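Local atomic coordinates of 3-phosphoshikimate 1-carboxyvinyltransferase (Streptomyces sviceus, PDB entry 7M0O), a protein that probably transfers the enolpyruvyl group of phosphoenolpyruvate to the 5-hydroxyl of shikimate-3-phosphate, releasing phosphate, on the pathway to chorismate and the aromatic amino acids. Residues I10-A14 with I186-M190; A79-F84 with Q155-A159; A20-T26 with Y212-Y217. All coordinates share one frame; numbering follows the deposited sequence.

Overall arrangement
Contacts 1 and 2 are buried and belong to the helical core of one half of this EPSP synthase monomer; contact 3 lies farther from the centre of the chain, where helix 8-20 runs on into a sheet. The centres of contacts 1 and 2 are about 12 Å apart, and the two touch, so helices 8-20, 79-90, 155-163 and 182-193 make one bundle, which holds R13 and Q155, predicted to bind substrate. Contact 3, its centre about 13 Å from that of contact 1, pairs strand 24-28 with strand 216-218; Y217 then rests on I10, A14 and M190. Along the chain contact 2 is nested inside the loops closed by both others, while contacts 1 and 3 interlock.

Contact 1: residues I10-A14 with I186-M190; sequences ITARA and ITLAM
R13 reaches across to helix 182-193 and gives its NE-H to the hydroxyl of T187: NE and OG1 are 2.7 Å apart, the N-H...O angle is 166°, and OG1 lies almost in the guanidinium plane. The R13 chain is extended from CG to NE and crosses T187, I186 and M190 at about right angles. CG2 of I186, an apolar group, covers one face of the guanidinium, 3.6 Å above the plane and over its centre. On the aliphatic part of R13, the sulfur of M190 touches CD at 3.5 Å. The M190 chain bends at its last torsion (chi3 66°), which tucks CE in among CG2 of I10, CB of A14 and the backbone of that turn; the small alanine admits the methyl. A leucine here lacks the guanidinium, and T187 OG1 would probably be left without this donor and the Y183 ring without its cation-pi partner. T187 OG1 is also hydrogen-bonded to T158 OG1, which probably helps fix the rotation of the hydroxyl group. Segments 10-14 and 186-190, whose N-to-C directions are 42° apart, thus position an arginine predicted to bind shikimate-3-phosphate, close to S9 and S154 of the same predicted site.

Contact 2: residues A79-F84 with Q155-A159; sequences ATTARF and QYLTA
R83 and Q155 cross at about a right angle, their guanidinium and amide planes 66° apart. The arginine bends at chi2, and the glutamine, extended beyond CG, runs toward the other helix. The R83 NH1 and Q155 NE2 nitrogens come to 3.1 Å, but both are donors, and the oxygen OE1 lies at a poor angle to NH1, so neither approach is a hydrogen bond. OE1 instead borders R83 CD, at 3.4 Å, and the T80 side chain, whose own hydroxyl bonds to K8. Y156 puts CE1 over one face of the guanidinium, 3.7 Å from R83 NE, the two planes 69° apart. The F84 ring lies beside segment 155-159: CE1 meets the methyl of A159 at 3.9 Å and CZ lies 4.0 Å from CG2 of T158. In T158, OG1 lies beside the backbone N and bonds to T187, which leaves CG2 to face the phenylalanine. Alanine suits position 159 because the ring occupies the space a larger side chain would need. The contact thus carries Q155 and adjoins K8, both predicted to bind shikimate-3-phosphate and phosphoenolpyruvate. Segments 79-84 and 155-159 run 45° apart; helix 110-118 packs against R83, Y156 and A159, helix 8-20 against T80, F84 and T158, and helix 182-193 against Q155 and T158.

Contact 3: residues A20-T26 with Y212-Y217; sequences AADGVTT and YRATTY
T25 lies against the loop that precedes strand 216-218, and its side chain can be followed outward from CB. CB itself is 3.6 Å from the carbonyl oxygen of T215. From there the two branches part: OG1, beside the backbone N (chi1 -71°), rests 3.3 Å from the methyl of A214, whereas CG2, anti to that N, comes to 3.3 Å from T215 O. A beta-branched residue therefore covers two neighbours at once. The A214 methyl also meets D22 O and the backbone of G23. Alanine is well fitted here, and so is glycine at position 23: its backbone angles, with phi positive, would jam a CB against the preceding carbonyl, and that CB would collide with the one on A214.

Backbone bonds hold the segments at both ends. D22 N donates to Y212 O at 3.0 Å and D22 O accepts from A214 N at 3.1 Å. Beyond the loop the chains meet a second time, here in parallel and one residue out of step: T26 N reaches T215 O, and Y217 N binds T26 O at 2.7 Å. T26 and T216 lie side by side on one face of the sheet. A water joins A20 O to Y212 N, while the methyls of A20 and A21 pack on the Y212 side chain, whose hydroxyl bonds to L162 O. The bonds add strand 216-218 to the edge of a mixed sheet, beside 24-28, which has 56-60 on its other side. All four direct hydrogen bonds across the seam join main-chain atoms, so the pairing probably depends little on side-chain polarity.

Contact 1: residues I10-A14 with I186-M190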
ATOM      1  N   ILE A  10       4.492  -1.608  -0.358  1.00 13.87           N
ATOM      2  CA  ILE A  10       5.615  -2.257   0.309  1.00 10.80           C
ATOM      3  C   ILE A  10       6.527  -2.929  -0.720  1.00 11.10           C
ATOM      4  O   ILE A  10       7.758  -2.864  -0.609  1.00 13.70           O
ATOM      5  CB  ILE A  10       5.118  -3.235   1.385  1.00 12.24           C
ATOM      6  CG1 ILE A  10       4.521  -2.436   2.549  1.00 13.16           C
ATOM      7  CG2 ILE A  10       6.276  -4.137   1.861  1.00 11.87           C
ATOM      8  CD1 ILE A  10       3.825  -3.276   3.623  1.00 14.28           C
ATOM      9  N   THR A  11       5.951  -3.542  -1.758  1.00 11.22           N
ATOM     10  CA  THR A  11       6.783  -4.168  -2.782  1.00  8.14           C
ATOM     11  C   THR A  11       7.674  -3.128  -3.452  1.00 11.04           C
ATOM     12  O   THR A  11       8.862  -3.378  -3.698  1.00 12.61           O
ATOM     13  CB  THR A  11       5.912  -4.905  -3.821  1.00 11.76           C
ATOM     14  OG1 THR A  11       5.169  -5.970  -3.189  1.00 10.95           O
ATOM     15  CG2 THR A  11       6.784  -5.505  -4.924  1.00 14.71           C
ATOM     16  N   ALA A  12       7.132  -1.933  -3.681  1.00 13.28           N
ATOM     17  CA  ALA A  12       7.876  -0.869  -4.356  1.00 14.67           C
ATOM     18  C   ALA A  12       9.089  -0.436  -3.548  1.00 13.93           C
ATOM     19  O   ALA A  12      10.209  -0.364  -4.076  1.00 14.46           O
ATOM     20  CB  ALA A  12       6.949   0.324  -4.595  1.00 16.94           C
ATOM     21  N   ARG A  13       8.874  -0.090  -2.273  1.00 12.00           N
ATOM     22  CA  ARG A  13       9.995   0.253  -1.398  1.00 15.29           C
ATOM     23  C   ARG A  13      11.012  -0.884  -1.326  1.00 16.06           C
ATOM     24  O   ARG A  13      12.225  -0.642  -1.347  1.00 14.87           O
ATOM     25  CB  ARG A  13       9.496   0.582   0.011  1.00 13.87           C
ATOM     26  CG  ARG A  13       8.527   1.765   0.161  1.00 16.01           C
ATOM     27  CD  ARG A  13       8.104   1.773   1.626  1.00 22.78           C
ATOM     28  NE  ARG A  13       7.135   2.788   2.035  1.00 30.08           N
ATOM     29  CZ  ARG A  13       5.812   2.632   2.017  1.00 25.06           C
ATOM     30  NH1 ARG A  13       5.255   1.509   1.568  1.00 22.25           N
ATOM     31  NH2 ARG A  13       5.039   3.612   2.449  1.00 28.81           N
ATOM     32  N   ALA A  14      10.538  -2.129  -1.208  1.00 11.50           N
ATOM     33  CA  ALA A  14      11.453  -3.262  -1.049  1.00 13.05           C
ATOM     34  C   ALA A  14      12.339  -3.456  -2.274  1.00 11.42           C
ATOM     35  O   ALA A  14      13.491  -3.892  -2.142  1.00 10.96           O
ATOM     36  CB  ALA A  14      10.668  -4.544  -0.774  1.00 10.21           C
ATOM     37  N   ILE A 186       5.954   3.380   7.670  1.00 17.28           N
ATOM     38  CA  ILE A 186       6.287   2.135   6.975  1.00 13.46           C
ATOM     39  C   ILE A 186       7.640   2.254   6.277  1.00 15.54           C
ATOM     40  O   ILE A 186       8.454   1.319   6.313  1.00 15.22           O
ATOM     41  CB  ILE A 186       5.170   1.758   5.985  1.00 16.16           C
ATOM     42  CG1 ILE A 186       3.887   1.434   6.755  1.00 18.38           C
ATOM     43  CG2 ILE A 186       5.588   0.577   5.074  1.00 18.06           C
ATOM     44  CD1 ILE A 186       2.694   1.314   5.857  1.00 20.26           C
ATOM     45  N   THR A 187       7.905   3.399   5.633  1.00 16.75           N
ATOM     46  CA  THR A 187       9.198   3.568   4.972  1.00 12.64           C
ATOM     47  C   THR A 187      10.336   3.492   5.984  1.00 14.34           C
ATOM     48  O   THR A 187      11.353   2.830   5.742  1.00 13.16           O
ATOM     49  CB  THR A 187       9.257   4.893   4.212  1.00 14.87           C
ATOM     50  OG1 THR A 187       8.240   4.940   3.205  1.00 14.97           O
ATOM     51  CG2 THR A 187      10.624   5.063   3.542  1.00 14.46           C
ATOM     52  N   LEU A 188      10.168   4.129   7.146  1.00 15.39           N
ATOM     53  CA  LEU A 188      11.248   4.119   8.125  1.00 14.92           C
ATOM     54  C   LEU A 188      11.468   2.724   8.698  1.00 14.95           C
ATOM     55  O   LEU A 188      12.611   2.320   8.930  1.00 14.51           O
ATOM     56  CB  LEU A 188      10.964   5.126   9.237  1.00 17.82           C
ATOM     57  CG  LEU A 188      10.833   6.584   8.790  1.00 18.94           C
ATOM     58  CD1 LEU A 188      10.796   7.514   9.990  1.00 24.52           C
ATOM     59  CD2 LEU A 188      11.964   6.985   7.861  1.00 17.33           C
ATOM     60  N   ALA A 189      10.389   1.968   8.927  1.00 14.59           N
ATOM     61  CA  ALA A 189      10.549   0.618   9.454  1.00 19.22           C
ATOM     62  C   ALA A 189      11.254  -0.291   8.451  1.00 15.54           C
ATOM     63  O   ALA A 189      12.052  -1.157   8.840  1.00 13.57           O
ATOM     64  CB  ALA A 189       9.188   0.041   9.837  1.00 14.60           C
ATOM     65  N   MET A 190      10.961  -0.126   7.160  1.00 15.83           N
ATOM     66  CA  MET A 190      11.621  -0.956   6.157  1.00 15.34           C
ATOM     67  C   MET A 190      13.102  -0.606   6.056  1.00 14.01           C
ATOM     68  O   MET A 190      13.958  -1.496   5.945  1.00 12.16           O
ATOM     69  CB  MET A 190      10.914  -0.814   4.808  1.00 14.29           C
ATOM     70  CG  MET A 190       9.474  -1.369   4.820  1.00 12.96           C
ATOM     71  SD  MET A 190       8.634  -1.312   3.227  1.00 14.90           S
ATOM     72  CE  MET A 190       9.643  -2.470   2.284  1.00 10.77           C
TER

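Contact 2: residues A79-F84 with Q155-A159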
ATOM      1  N   ALA A  79       4.037   4.021 -11.887  1.00 21.22           N
ATOM      2  CA  ALA A  79       4.412   5.243 -11.185  1.00 25.54           C
ATOM      3  C   ALA A  79       5.641   5.025 -10.313  1.00 22.58           C
ATOM      4  O   ALA A  79       6.519   5.897 -10.241  1.00 22.81           O
ATOM      5  CB  ALA A  79       3.244   5.750 -10.343  1.00 29.00           C
ATOM      6  N   THR A  80       5.722   3.874  -9.642  1.00 23.70           N
ATOM      7  CA  THR A  80       6.885   3.587  -8.805  1.00 20.23           C
ATOM      8  C   THR A  80       8.159   3.536  -9.641  1.00 20.68           C
ATOM      9  O   THR A  80       9.188   4.116  -9.271  1.00 17.58           O
ATOM     10  CB  THR A  80       6.688   2.260  -8.062  1.00 19.80           C
ATOM     11  OG1 THR A  80       5.732   2.428  -7.012  1.00 24.85           O
ATOM     12  CG2 THR A  80       8.013   1.799  -7.473  1.00 25.76           C
ATOM     13  N   THR A  81       8.118   2.803 -10.753  1.00 20.03           N
ATOM     14  CA  THR A  81       9.262   2.728 -11.654  1.00 15.17           C
ATOM     15  C   THR A  81       9.694   4.119 -12.114  1.00 16.71           C
ATOM     16  O   THR A  81      10.893   4.429 -12.143  1.00 14.15           O
ATOM     17  CB  THR A  81       8.917   1.852 -12.860  1.00 15.90           C
ATOM     18  OG1 THR A  81       8.385   0.583 -12.410  1.00 19.62           O
ATOM     19  CG2 THR A  81      10.133   1.615 -13.737  1.00 16.61           C
ATOM     20  N   ALA A  82       8.723   4.973 -12.455  1.00 12.58           N
ATOM     21  CA  ALA A  82       9.008   6.295 -13.001  1.00 14.00           C
ATOM     22  C   ALA A  82       9.634   7.242 -11.990  1.00 14.26           C
ATOM     23  O   ALA A  82      10.307   8.200 -12.394  1.00 13.52           O
ATOM     24  CB  ALA A  82       7.727   6.924 -13.557  1.00 18.37           C
ATOM     25  N   ARG A  83       9.433   7.011 -10.693  1.00 16.63           N
ATOM     26  CA  ARG A  83      10.036   7.861  -9.672  1.00 14.28           C
ATOM     27  C   ARG A  83      11.244   7.226  -9.001  1.00 14.55           C
ATOM     28  O   ARG A  83      12.249   7.909  -8.779  1.00 14.23           O
ATOM     29  CB  ARG A  83       8.997   8.225  -8.606  1.00 15.63           C
ATOM     30  CG  ARG A  83       7.834   9.004  -9.177  1.00 19.67           C
ATOM     31  CD  ARG A  83       6.547   8.690  -8.430  1.00 29.23           C
ATOM     32  NE  ARG A  83       5.429   9.481  -8.932  1.00 30.42           N
ATOM     33  CZ  ARG A  83       4.188   9.401  -8.464  1.00 37.23           C
ATOM     34  NH1 ARG A  83       3.896   8.556  -7.483  1.00 35.99           N
ATOM     35  NH2 ARG A  83       3.240  10.168  -8.980  1.00 34.35           N
ATOM     36  N   PHE A  84      11.193   5.925  -8.703  1.00 15.20           N
ATOM     37  CA  PHE A  84      12.280   5.291  -7.958  1.00 14.46           C
ATOM     38  C   PHE A  84      13.496   4.998  -8.832  1.00 13.71           C
ATOM     39  O   PHE A  84      14.630   5.109  -8.360  1.00 12.43           O
ATOM     40  CB  PHE A  84      11.801   3.989  -7.312  1.00 15.11           C
ATOM     41  CG  PHE A  84      10.969   4.182  -6.081  1.00 17.29           C
ATOM     42  CD1 PHE A  84      10.590   5.452  -5.657  1.00 17.48           C
ATOM     43  CD2 PHE A  84      10.572   3.084  -5.330  1.00 14.77           C
ATOM     44  CE1 PHE A  84       9.824   5.618  -4.520  1.00 14.79           C
ATOM     45  CE2 PHE A  84       9.796   3.238  -4.186  1.00 13.55           C
ATOM     46  CZ  PHE A  84       9.424   4.507  -3.778  1.00 17.59           C
ATOM     47  N   GLN A 155       4.926   9.488  -2.298  1.00 33.73           N
ATOM     48  CA  GLN A 155       6.061   8.786  -2.889  1.00 31.02           C
ATOM     49  C   GLN A 155       7.304   9.660  -3.005  1.00 21.59           C
ATOM     50  O   GLN A 155       8.405   9.113  -3.093  1.00 19.11           O
ATOM     51  CB  GLN A 155       5.687   8.228  -4.266  1.00 31.84           C
ATOM     52  CG  GLN A 155       5.235   6.770  -4.224  1.00 25.59           C
ATOM     53  CD  GLN A 155       4.911   6.210  -5.596  1.00 38.01           C
ATOM     54  OE1 GLN A 155       5.799   5.993  -6.413  1.00 33.07           O
ATOM     55  NE2 GLN A 155       3.626   5.977  -5.857  1.00 39.37           N
ATOM     56  N   TYR A 156       7.157  10.995  -3.012  1.00 22.24           N
ATOM     57  CA  TYR A 156       8.322  11.865  -3.179  1.00 21.25           C
ATOM     58  C   TYR A 156       9.153  11.926  -1.908  1.00 16.58           C
ATOM     59  O   TYR A 156      10.385  11.843  -1.965  1.00 17.90           O
ATOM     60  CB  TYR A 156       7.893  13.281  -3.589  1.00 19.43           C
ATOM     61  CG  TYR A 156       7.071  13.322  -4.861  1.00 25.20           C
ATOM     62  CD1 TYR A 156       7.360  12.479  -5.923  1.00 18.83           C
ATOM     63  CD2 TYR A 156       5.985  14.179  -4.979  1.00 25.55           C
ATOM     64  CE1 TYR A 156       6.600  12.495  -7.081  1.00 23.57           C
ATOM     65  CE2 TYR A 156       5.217  14.210  -6.142  1.00 23.13           C
ATOM     66  CZ  TYR A 156       5.533  13.359  -7.185  1.00 25.76           C
ATOM     67  OH  TYR A 156       4.780  13.369  -8.334  1.00 32.15           O
ATOM     68  N   LEU A 157       8.507  12.084  -0.750  1.00 15.28           N
ATOM     69  CA  LEU A 157       9.259  12.028   0.498  1.00 15.22           C
ATOM     70  C   LEU A 157       9.915  10.664   0.667  1.00 14.97           C
ATOM     71  O   LEU A 157      11.084  10.571   1.073  1.00 14.39           O
ATOM     72  CB  LEU A 157       8.340  12.357   1.681  1.00 12.35           C
ATOM     73  CG  LEU A 157       9.014  12.181   3.043  1.00 17.15           C
ATOM     74  CD1 LEU A 157      10.275  13.053   3.163  1.00 15.52           C
ATOM     75  CD2 LEU A 157       8.043  12.475   4.186  1.00 18.26           C
ATOM     76  N   THR A 158       9.195   9.595   0.322  1.00 13.93           N
ATOM     77  CA  THR A 158       9.738   8.258   0.532  1.00 13.36           C
ATOM     78  C   THR A 158      10.933   7.989  -0.380  1.00 13.27           C
ATOM     79  O   THR A 158      11.924   7.383   0.050  1.00 11.57           O
ATOM     80  CB  THR A 158       8.614   7.234   0.342  1.00 20.58           C
ATOM     81  OG1 THR A 158       7.835   7.190   1.545  1.00 20.28           O
ATOM     82  CG2 THR A 158       9.145   5.853   0.014  1.00 15.61           C
ATOM     83  N   ALA A 159      10.886   8.482  -1.621  1.00 13.09           N
ATOM     84  CA  ALA A 159      12.049   8.398  -2.505  1.00 12.74           C
ATOM     85  C   ALA A 159      13.275   9.105  -1.909  1.00 10.49           C
ATOM     86  O   ALA A 159      14.387   8.560  -1.950  1.00 11.27           O
ATOM     87  CB  ALA A 159      11.704   8.986  -3.878  1.00 13.01           C
TER

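Contact 3: residues A20-T26 with Y212-Y217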
ATOM      1  N   ALA A  20      19.633  -1.319  -3.798  1.00 12.18           N
ATOM      2  CA  ALA A  20      20.628  -0.376  -3.297  1.00 11.59           C
ATOM      3  C   ALA A  20      21.521  -0.957  -2.204  1.00 14.26           C
ATOM      4  O   ALA A  20      22.570  -0.372  -1.911  1.00 19.25           O
ATOM      5  CB  ALA A  20      19.935   0.893  -2.777  1.00 13.67           C
ATOM      6  N   ALA A  21      21.167  -2.106  -1.637  1.00 14.55           N
ATOM      7  CA  ALA A  21      21.860  -2.595  -0.457  1.00 14.69           C
ATOM      8  C   ALA A  21      23.184  -3.277  -0.809  1.00 17.95           C
ATOM      9  O   ALA A  21      23.489  -3.580  -1.966  1.00 18.15           O
ATOM     10  CB  ALA A  21      20.959  -3.555   0.318  1.00 14.29           C
ATOM     11  N   ASP A  22      23.986  -3.504   0.224  1.00 16.60           N
ATOM     12  CA  ASP A  22      25.246  -4.226   0.096  1.00 19.47           C
ATOM     13  C   ASP A  22      24.953  -5.697   0.364  1.00 19.92           C
ATOM     14  O   ASP A  22      24.663  -6.083   1.502  1.00 24.96           O
ATOM     15  CB  ASP A  22      26.278  -3.650   1.063  1.00 21.91           C
ATOM     16  CG  ASP A  22      27.609  -4.374   1.002  1.00 24.45           C
ATOM     17  OD1 ASP A  22      27.876  -5.066   0.000  1.00 33.19           O
ATOM     18  OD2 ASP A  22      28.393  -4.253   1.965  1.00 33.57           O
ATOM     19  N   GLY A  23      24.982  -6.504  -0.688  1.00 20.29           N
ATOM     20  CA  GLY A  23      24.746  -7.933  -0.607  1.00 22.12           C
ATOM     21  C   GLY A  23      23.600  -8.360  -1.504  1.00 17.98           C
ATOM     22  O   GLY A  23      23.079  -7.585  -2.313  1.00 19.12           O
ATOM     23  N   VAL A  24      23.215  -9.626  -1.375  1.00 19.44           N
ATOM     24  CA  VAL A  24      22.117 -10.189  -2.155  1.00 15.46           C
ATOM     25  C   VAL A  24      20.872 -10.186  -1.282  1.00 15.47           C
ATOM     26  O   VAL A  24      20.857 -10.793  -0.206  1.00 17.39           O
ATOM     27  CB  VAL A  24      22.446 -11.605  -2.652  1.00 21.05           C
ATOM     28  CG1 VAL A  24      21.276 -12.146  -3.449  1.00 17.72           C
ATOM     29  CG2 VAL A  24      23.709 -11.580  -3.498  1.00 28.39           C
ATOM     30  N   THR A  25      19.838  -9.472  -1.723  1.00 12.84           N
ATOM     31  CA  THR A  25      18.569  -9.428  -1.009  1.00 16.04           C
ATOM     32  C   THR A  25      17.587 -10.409  -1.629  1.00 14.57           C
ATOM     33  O   THR A  25      17.481 -10.509  -2.854  1.00 13.83           O
ATOM     34  CB  THR A  25      17.964  -8.023  -1.036  1.00 10.88           C
ATOM     35  OG1 THR A  25      18.737  -7.171  -0.213  1.00 13.83           O
ATOM     36  CG2 THR A  25      16.520  -8.019  -0.527  1.00 16.25           C
ATOM     37  N   THR A  26      16.865 -11.122  -0.770  1.00 13.46           N
ATOM     38  CA  THR A  26      15.775 -11.996  -1.188  1.00 15.04           C
ATOM     39  C   THR A  26      14.460 -11.375  -0.725  1.00 18.47           C
ATOM     40  O   THR A  26      14.276 -11.117   0.470  1.00 19.83           O
ATOM     41  CB  THR A  26      15.962 -13.402  -0.617  1.00 21.21           C
ATOM     42  OG1 THR A  26      17.256 -13.893  -0.994  1.00 23.14           O
ATOM     43  CG2 THR A  26      14.885 -14.360  -1.134  1.00 22.15           C
ATOM     44  N   TYR A 212      22.930   0.503   2.932  1.00 17.45           N
ATOM     45  CA  TYR A 212      22.021  -0.503   3.455  1.00 13.93           C
ATOM     46  C   TYR A 212      22.703  -1.861   3.553  1.00 18.13           C
ATOM     47  O   TYR A 212      23.688  -2.131   2.865  1.00 17.81           O
ATOM     48  CB  TYR A 212      20.782  -0.645   2.558  1.00 15.20           C
ATOM     49  CG  TYR A 212      19.884   0.566   2.469  1.00 16.91           C
ATOM     50  CD1 TYR A 212      19.049   0.915   3.516  1.00 11.46           C
ATOM     51  CD2 TYR A 212      19.850   1.347   1.315  1.00 14.32           C
ATOM     52  CE1 TYR A 212      18.214   2.025   3.419  1.00 15.38           C
ATOM     53  CE2 TYR A 212      19.015   2.439   1.207  1.00 10.59           C
ATOM     54  CZ  TYR A 212      18.208   2.780   2.260  1.00  9.57           C
ATOM     55  OH  TYR A 212      17.374   3.878   2.132  1.00 14.31           O
ATOM     56  N   ARG A 213      22.130  -2.731   4.394  1.00 15.14           N
ATOM     57  CA  ARG A 213      22.573  -4.112   4.562  1.00 19.97           C
ATOM     58  C   ARG A 213      21.525  -5.046   3.967  1.00 16.26           C
ATOM     59  O   ARG A 213      20.370  -5.033   4.411  1.00 17.35           O
ATOM     60  CB  ARG A 213      22.772  -4.441   6.043  1.00 20.15           C
ATOM     61  CG  ARG A 213      24.217  -4.343   6.539  1.00 32.29           C
ATOM     62  CD  ARG A 213      24.796  -2.947   6.353  1.00 32.80           C
ATOM     63  NE  ARG A 213      23.842  -1.900   6.724  1.00 37.63           N
ATOM     64  CZ  ARG A 213      24.143  -0.607   6.833  1.00 38.83           C
ATOM     65  NH1 ARG A 213      25.384  -0.180   6.613  1.00 34.63           N
ATOM     66  NH2 ARG A 213      23.198   0.262   7.171  1.00 32.17           N
ATOM     67  N   ALA A 214      21.928  -5.870   2.997  1.00 15.75           N
ATOM     68  CA  ALA A 214      21.000  -6.801   2.366  1.00 14.08           C
ATOM     69  C   ALA A 214      20.450  -7.782   3.392  1.00 16.67           C
ATOM     70  O   ALA A 214      21.088  -8.082   4.410  1.00 17.43           O
ATOM     71  CB  ALA A 214      21.678  -7.582   1.243  1.00 17.62           C
ATOM     72  N   THR A 215      19.272  -8.315   3.093  1.00 16.23           N
ATOM     73  CA  THR A 215      18.605  -9.239   3.997  1.00 18.74           C
ATOM     74  C   THR A 215      17.595 -10.068   3.204  1.00 21.59           C
ATOM     75  O   THR A 215      17.433  -9.900   1.992  1.00 17.83           O
ATOM     76  CB  THR A 215      17.947  -8.469   5.149  1.00 21.58           C
ATOM     77  OG1 THR A 215      17.538  -9.383   6.173  1.00 22.76           O
ATOM     78  CG2 THR A 215      16.738  -7.683   4.648  1.00 22.75           C
ATOM     79  N   THR A 216      16.945 -11.003   3.892  1.00 18.78           N
ATOM     80  CA  THR A 216      15.756 -11.660   3.372  1.00 14.22           C
ATOM     81  C   THR A 216      14.566 -10.881   3.910  1.00 19.85           C
ATOM     82  O   THR A 216      14.431 -10.733   5.125  1.00 20.05           O
ATOM     83  CB  THR A 216      15.694 -13.131   3.793  1.00 22.49           C
ATOM     84  OG1 THR A 216      16.664 -13.892   3.066  1.00 22.69           O
ATOM     85  CG2 THR A 216      14.316 -13.726   3.507  1.00 18.69           C
ATOM     86  N   TYR A 217      13.730 -10.346   3.013  1.00 17.11           N
ATOM     87  CA  TYR A 217      12.633  -9.469   3.409  1.00 20.44           C
ATOM     88  C   TYR A 217      11.336 -10.000   2.820  1.00 17.45           C
ATOM     89  O   TYR A 217      11.187 -10.062   1.594  1.00 16.68           O
ATOM     90  CB  TYR A 217      12.861  -8.012   2.979  1.00 16.24           C
ATOM     91  CG  TYR A 217      11.820  -7.107   3.596  1.00 14.24           C
ATOM     92  CD1 TYR A 217      11.947  -6.658   4.908  1.00 16.85           C
ATOM     93  CD2 TYR A 217      10.679  -6.757   2.887  1.00 13.68           C
ATOM     94  CE1 TYR A 217      10.964  -5.865   5.484  1.00 18.67           C
ATOM     95  CE2 TYR A 217       9.697  -5.972   3.449  1.00 14.81           C
ATOM     96  CZ  TYR A 217       9.842  -5.529   4.745  1.00 17.17           C
ATOM     97  OH  TYR A 217       8.852  -4.747   5.296  1.00 18.14           O
TER
HETATM   98  O   HOH W   1      23.965   0.652   0.125  1.00 17.55           O